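Local coordinates for ParA (Salmonella enterica subsp. enterica serovar Newport str. SL317, PDB 3EZ9), which probably acts as a Walker-type partition ATPase that helps segregate low-copy plasmid DNA to daughter cells, at the interface of chains A and B. Numbering follows the deposited sequence. Chains: chain A/B, ParA.

Contact 1: the interface of chains A and B. Residues chain A 291, 313, 336-337, 340; chain B 13, 16-17.
B:Ile13, on the N-terminal helix 10-20 of one ParA subunit, lodges against A:Tyr337, A:Asn340, A:Ser313 and A:Leu291 of the other, and shows how one branched aliphatic residue can key a helix into a partner surface. It loses 92 Å² to chain A, more than any other residue in this patch.

Apolar packing divides between its two branches. The CG2 methyl meets the aromatic rim of A:Tyr337, 3.9 Å from CD2, and approaches the CD1 methyl of A:Leu291 at 4.2 Å. CG2 stands anti to its own backbone N, while CG1 is anti to the carbonyl carbon (chi1 -64°), an arrangement that sends the longer arm towards A:Asn340 and A:Ser313. Beside this group, A:Val336, near the end of helix 324-337, sets its CG1 methyl 3.8 Å from CA of B:Ala17, against the backbone of the helix.

The delta methyl ends among polar groups. The side chains of A:Asn340 and B:Ile13 run tip to tip, with the carboxamide ND2 3.4 Å from CD1; the hydroxyl OG of A:Ser313 lies at a similar distance from the same methyl. These are van der Waals contacts, with two polar atoms against one methyl.

Polar bonding across the patch is slight. B:Arg16 bends at chi3 (-73°), which brings its guanidinium beside the C-terminal end of helix 324-337. Its NE gives a weak hydrogen bond to the backbone O of A:Val336 at 3.0 Å, with an angle of 128° at the hydrogen; the carbonyl oxygen lies well off the guanidinium plane. The terminal NH2 of B:Arg16 stands 3.3 Å from that same oxygen.

Contact 2: the interface of chains A and B. Residues chain A 298, 308, 310-312; chain B 4, 6-7, 10.
The phenol ring of B:Tyr7 takes A:Pro308 on one face: the pyrrolidine CG sits 3.6 Å from the ring centroid, displaced towards the rim, in a CH-pi contact. At the ring's edge, in its plane, lies CD of B:Lys4 from the same chain. In this ParA-family protein, whose sequence carries a helix-turn-helix domain and a ParA-type P-loop ATPase domain, the N-terminal segment of one subunit packs on A:Leu298 of helix 294-303 and on the stretch from A:Pro308 to A:Ala312 of its partner. The CD1 methyl of A:Leu298 approaches the CD1-CE1 side of the ring, 3.4 Å from CD1, and the leucine and tyrosine side chains run past one another in opposite directions.

B:Tyr7 is the centre of the patch, with 84 Å² hidden by chain A. Its chi1 of 121° is nearly eclipsed, and the placement of its CB beside A:Leu310 is doubtful. No nitrogen or oxygen of either chain comes close enough to bond to one of the other, which leaves packing to hold the patch.

A:Leu310 also serves the start of helix 10-20. Its CD2 methyl touches CG2 of B:Val10 at 3.4 Å, the two side chains meeting nearly at right angles. A chi1 of 158° puts CG1 of B:Val10 roughly anti to the backbone N and leaves CG2 anti to the carbonyl carbon, where it meets A:Leu310.

On the other flank B:Asp6 follows the loop leading into strand 312-317. This residue is poorly ordered, and the placement of its whole side chain beside A:Ser311, CB as well as carboxylate, is doubtful.

Contact 1: the interface of chains A and B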
# COMPACT_ATOMS: atom_id res chain seq x y z
N LEU A 291 8.31 -2.46 12.68
CA LEU A 291 9.04 -1.95 13.82
C LEU A 291 10.28 -2.76 14.09
O LEU A 291 11.28 -2.23 14.57
CB LEU A 291 8.16 -1.97 15.08
CG LEU A 291 6.95 -1.05 15.02
CD1 LEU A 291 6.11 -1.21 16.27
CD2 LEU A 291 7.41 0.38 14.82
N SER A 313 9.17 8.20 20.94
CA SER A 313 8.23 7.45 20.11
C SER A 313 6.87 7.31 20.83
O SER A 313 6.79 7.38 22.05
CB SER A 313 8.82 6.09 19.80
OG SER A 313 9.29 5.49 20.99
N VAL A 336 4.67 -4.38 23.89
CA VAL A 336 5.76 -3.85 23.06
C VAL A 336 6.05 -2.37 23.22
O VAL A 336 7.21 -1.98 23.33
CB VAL A 336 5.54 -4.13 21.56
CG1 VAL A 336 5.71 -5.61 21.29
CG2 VAL A 336 4.16 -3.69 21.13
N TYR A 337 5.02 -1.54 23.22
CA TYR A 337 5.21 -0.10 23.37
C TYR A 337 5.50 0.31 24.81
O TYR A 337 6.10 1.36 25.05
CB TYR A 337 3.99 0.66 22.84
CG TYR A 337 3.83 0.55 21.34
CD1 TYR A 337 2.57 0.57 20.75
CD2 TYR A 337 4.94 0.41 20.51
CE1 TYR A 337 2.42 0.43 19.39
CE2 TYR A 337 4.80 0.28 19.15
CZ TYR A 337 3.54 0.29 18.60
OH TYR A 337 3.39 0.15 17.25
N ASN A 340 4.88 3.89 25.99
CA ASN A 340 4.63 4.77 24.85
C ASN A 340 3.44 4.31 24.03
O ASN A 340 3.52 4.22 22.81
CB ASN A 340 5.85 4.87 23.93
CG ASN A 340 7.00 4.00 24.37
OD1 ASN A 340 7.50 4.11 25.49
ND2 ASN A 340 7.44 3.14 23.47
N ILE B 13 11.78 -1.01 21.59
CA ILE B 13 10.49 -1.47 21.08
C ILE B 13 10.72 -2.61 20.08
O ILE B 13 9.98 -3.59 20.07
CB ILE B 13 9.74 -0.34 20.36
CG1 ILE B 13 9.39 0.78 21.35
CG2 ILE B 13 8.51 -0.91 19.68
CD1 ILE B 13 8.97 2.09 20.68
N ARG B 16 11.39 -5.87 21.70
CA ARG B 16 10.17 -6.43 22.25
C ARG B 16 9.21 -6.86 21.14
O ARG B 16 8.41 -7.77 21.34
CB ARG B 16 9.50 -5.42 23.18
CG ARG B 16 10.28 -5.17 24.44
CD ARG B 16 9.48 -4.40 25.50
NE ARG B 16 9.30 -2.99 25.16
CZ ARG B 16 9.37 -2.00 26.05
NH1 ARG B 16 9.62 -2.27 27.33
NH2 ARG B 16 9.21 -0.75 25.65
N ALA B 17 9.28 -6.22 19.98
CA ALA B 17 8.40 -6.57 18.87
C ALA B 17 8.76 -7.95 18.30
O ALA B 17 7.88 -8.77 18.04
CB ALA B 17 8.51 -5.53 17.78

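Contact 2: the interface of chains A and B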
# COMPACT_ATOMS: atom_id res chain seq x y z
N LEU A 298 18.23 2.79 11.01
CA LEU A 298 18.96 3.87 11.64
C LEU A 298 20.45 3.67 11.37
O LEU A 298 21.18 4.63 11.10
CB LEU A 298 18.67 3.90 13.14
CG LEU A 298 17.21 4.19 13.49
CD1 LEU A 298 17.00 4.10 14.98
CD2 LEU A 298 16.80 5.56 12.99
N PRO A 308 20.72 10.44 13.86
CA PRO A 308 19.27 10.65 13.73
C PRO A 308 18.72 11.52 14.86
O PRO A 308 19.17 11.43 15.97
CB PRO A 308 18.70 9.23 13.70
CG PRO A 308 19.73 8.41 14.38
CD PRO A 308 21.04 9.01 13.93
N LEU A 310 15.89 11.37 16.21
CA LEU A 310 14.92 10.64 17.00
C LEU A 310 15.21 10.67 18.47
O LEU A 310 16.32 10.31 18.93
CB LEU A 310 14.84 9.18 16.55
CG LEU A 310 13.45 8.58 16.32
CD1 LEU A 310 12.66 9.44 15.33
CD2 LEU A 310 13.63 7.16 15.76
N SER A 311 14.19 11.10 19.22
CA SER A 311 14.31 11.15 20.65
C SER A 311 13.07 10.74 21.42
O SER A 311 13.03 10.83 22.66
CB SER A 311 14.76 12.50 21.11
OG SER A 311 13.88 13.49 20.59
N ALA A 312 12.07 10.22 20.72
CA ALA A 312 10.85 9.84 21.43
C ALA A 312 9.95 9.14 20.43
O ALA A 312 9.96 9.42 19.22
CB ALA A 312 10.16 11.03 21.94
N LYS B 4 21.47 6.30 20.95
CA LYS B 4 21.65 7.58 21.80
C LYS B 4 20.82 7.60 23.09
O LYS B 4 21.30 7.24 24.17
CB LYS B 4 21.34 8.83 20.95
CG LYS B 4 22.52 9.58 20.39
CD LYS B 4 22.04 10.66 19.43
CE LYS B 4 23.22 11.40 18.79
NZ LYS B 4 22.79 12.52 17.90
N ASP B 6 16.28 7.94 23.34
CA ASP B 6 14.97 7.28 23.11
C ASP B 6 14.91 6.71 21.68
O ASP B 6 13.98 5.94 21.31
CB ASP B 6 13.83 8.29 23.35
CG ASP B 6 12.96 7.96 24.58
OD1 ASP B 6 11.96 8.70 24.78
OD2 ASP B 6 13.26 7.01 25.33
N TYR B 7 15.92 7.10 20.90
CA TYR B 7 16.14 6.62 19.55
C TYR B 7 16.87 5.35 19.86
O TYR B 7 16.86 4.43 19.06
CB TYR B 7 17.03 7.59 18.77
CG TYR B 7 18.35 7.08 18.19
CD1 TYR B 7 18.42 5.95 17.40
CD2 TYR B 7 19.53 7.81 18.38
CE1 TYR B 7 19.64 5.56 16.80
CE2 TYR B 7 20.73 7.44 17.79
CZ TYR B 7 20.78 6.32 17.01
OH TYR B 7 22.00 5.97 16.47
N VAL B 10 14.05 3.00 20.26
CA VAL B 10 13.32 2.45 19.14
C VAL B 10 13.86 1.02 19.09
O VAL B 10 13.13 0.08 18.74
CB VAL B 10 13.65 3.19 17.82
CG1 VAL B 10 13.33 2.32 16.63
CG2 VAL B 10 12.85 4.45 17.71

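The C-alpha centres of contact 1 and contact 2 lie about 12 Å apart, and both are made by one continuous N-terminal stretch of chain B. Helix 10-20 joins them: its first residue, B:Val10, belongs to contact 2, and B:Ile13, roughly one turn later, to contact 1. On chain A they share strand 312-317, where A:Ala312 and A:Ser313 are neighbours in sequence. The N-terminal segment and the helix that follows it pack on neighbouring parts of chain A. Two-fold symmetry repeats both contacts with the chains exchanged, a reciprocal arrangement consistent with a ParA dimer, although the structure alone does not prove its biological role.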